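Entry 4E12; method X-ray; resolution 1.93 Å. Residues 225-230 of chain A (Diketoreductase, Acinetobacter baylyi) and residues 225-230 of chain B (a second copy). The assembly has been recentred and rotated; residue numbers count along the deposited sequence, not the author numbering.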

# COMPACT_ATOMS: atom_id res chain seq x y z
N GLY A 225 -9.13 2.19 -5.07
CA GLY A 225 -9.39 1.04 -4.23
C GLY A 225 -9.06 1.22 -2.76
O GLY A 225 -9.66 0.57 -1.91
N THR A 226 -8.11 2.10 -2.46
CA THR A 226 -7.71 2.27 -1.06
C THR A 226 -7.86 3.72 -0.60
O THR A 226 -7.67 4.02 0.58
CB THR A 226 -6.23 1.87 -0.84
OG1 THR A 226 -5.38 2.77 -1.56
CG2 THR A 226 -6.00 0.45 -1.33
N GLY A 227 -8.17 4.62 -1.54
CA GLY A 227 -8.23 6.02 -1.18
C GLY A 227 -6.88 6.70 -1.05
O GLY A 227 -6.82 7.89 -0.75
N ALA A 228 -5.79 5.95 -1.27
CA ALA A 228 -4.45 6.53 -1.20
C ALA A 228 -4.35 7.67 -2.21
O ALA A 228 -4.96 7.61 -3.29
CB ALA A 228 -3.39 5.47 -1.46
N PRO A 229 -3.61 8.74 -1.88
CA PRO A 229 -3.50 9.87 -2.81
C PRO A 229 -2.58 9.67 -4.02
O PRO A 229 -2.70 10.39 -5.01
CB PRO A 229 -2.98 11.01 -1.92
CG PRO A 229 -2.22 10.31 -0.84
CD PRO A 229 -2.99 9.02 -0.58
N LYS A 230 -1.66 8.72 -3.93
CA LYS A 230 -0.73 8.43 -5.02
C LYS A 230 -0.58 6.92 -5.16
O LYS A 230 -0.53 6.19 -4.17
CB LYS A 230 0.64 9.05 -4.75
CG LYS A 230 0.62 10.59 -4.64
CD LYS A 230 1.98 11.13 -4.28
CE LYS A 230 1.91 12.65 -4.11
NZ LYS A 230 1.36 13.28 -5.34
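Chain B, residues 225-230: GTGAPK

Two copies of the GTGAPK segment meet across an exact two-fold axis, so each contact described for one chain recurs with the roles exchanged. In chain B, as in chain A, a helix that began earlier ends with residues 225-226, and B:Gly227 leaves helical angles with phi/psi of 77/0; B:Ala228 then turns extended (-59/145). Taken from CA 226 to CA 229, the two segments run 118° apart, and their CA atoms come nearest at the alanines, A:Ala228 CA to B:Ala228 CA at 4.2 Å. The methyls also meet there, A:Ala228 CB to B:Ala228 CB at 4.2 Å. The proline ring of B:Pro229, puckered C-gamma endo, lies against the chain A turn: its CD is 3.3 Å from A:Gly227 O and 3.8 Å from A:Ala228 CA, while B:Pro229 CG lies 4.0 Å from A:Thr226 O. The rings themselves approach with A:Pro229 CD 4.3 Å from B:Pro229 CD. Glycine suits position 227 twice over: the positive phi would jam a CB against the preceding carbonyl oxygen, and an ideal CB on A:Gly227 would come within a tight 3.4 Å of B:Pro229 CG. B:Thr226 adopts rotamer p (chi1 65°), which places its hydroxyl to accept a hydrogen bond from the backbone just past the helix end, B:Ala228 N to B:Thr226 OG1 at 3.2 Å. B:Lys230 takes chi1 m, then trans chi2 and chi3, and turns again at chi4 (-55°, m); its end leads away from chain A. No direct hydrogen bond joins the segments; instead water 1 donates to A:Thr226 O (3.0 Å) and B:Lys230 O (2.9 Å), and water 2 bridges B:Thr226 O and A:Lys230 O at the same respective distances. The contact buries 212 Å² in total, with the prolines contributing most.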

# COMPACT_ATOMS: atom_id res chain seq x y z
N GLY B 225 3.80 7.85 6.14
CA GLY B 225 4.82 7.58 5.15
C GLY B 225 4.35 7.64 3.72
O GLY B 225 5.15 7.93 2.82
N THR B 226 3.07 7.40 3.48
CA THR B 226 2.57 7.40 2.10
C THR B 226 1.43 8.39 1.90
O THR B 226 0.97 8.59 0.78
CB THR B 226 2.05 6.00 1.68
OG1 THR B 226 0.89 5.67 2.47
CG2 THR B 226 3.13 4.95 1.91
N GLY B 227 0.95 8.98 2.99
CA GLY B 227 -0.20 9.85 2.89
C GLY B 227 -1.53 9.13 2.75
O GLY B 227 -2.57 9.78 2.64
N ALA B 228 -1.51 7.80 2.74
CA ALA B 228 -2.75 7.03 2.65
C ALA B 228 -3.65 7.40 3.83
O ALA B 228 -3.16 7.68 4.93
CB ALA B 228 -2.46 5.53 2.64
N PRO B 229 -4.97 7.42 3.62
CA PRO B 229 -5.89 7.80 4.71
C PRO B 229 -6.13 6.73 5.78
O PRO B 229 -6.57 7.06 6.89
CB PRO B 229 -7.19 8.14 3.97
CG PRO B 229 -7.14 7.32 2.73
CD PRO B 229 -5.67 7.28 2.33
N LYS B 230 -5.88 5.47 5.45
CA LYS B 230 -6.07 4.37 6.40
C LYS B 230 -4.90 3.40 6.27
O LYS B 230 -4.42 3.12 5.17
CB LYS B 230 -7.38 3.63 6.11
CG LYS B 230 -8.64 4.50 6.26
CD LYS B 230 -9.88 3.74 5.87
CE LYS B 230 -11.10 4.65 5.96
NZ LYS B 230 -11.20 5.25 7.32
O HOH W 1 -5.40 3.79 2.49
O HOH W 2 -0.29 6.91 -1.34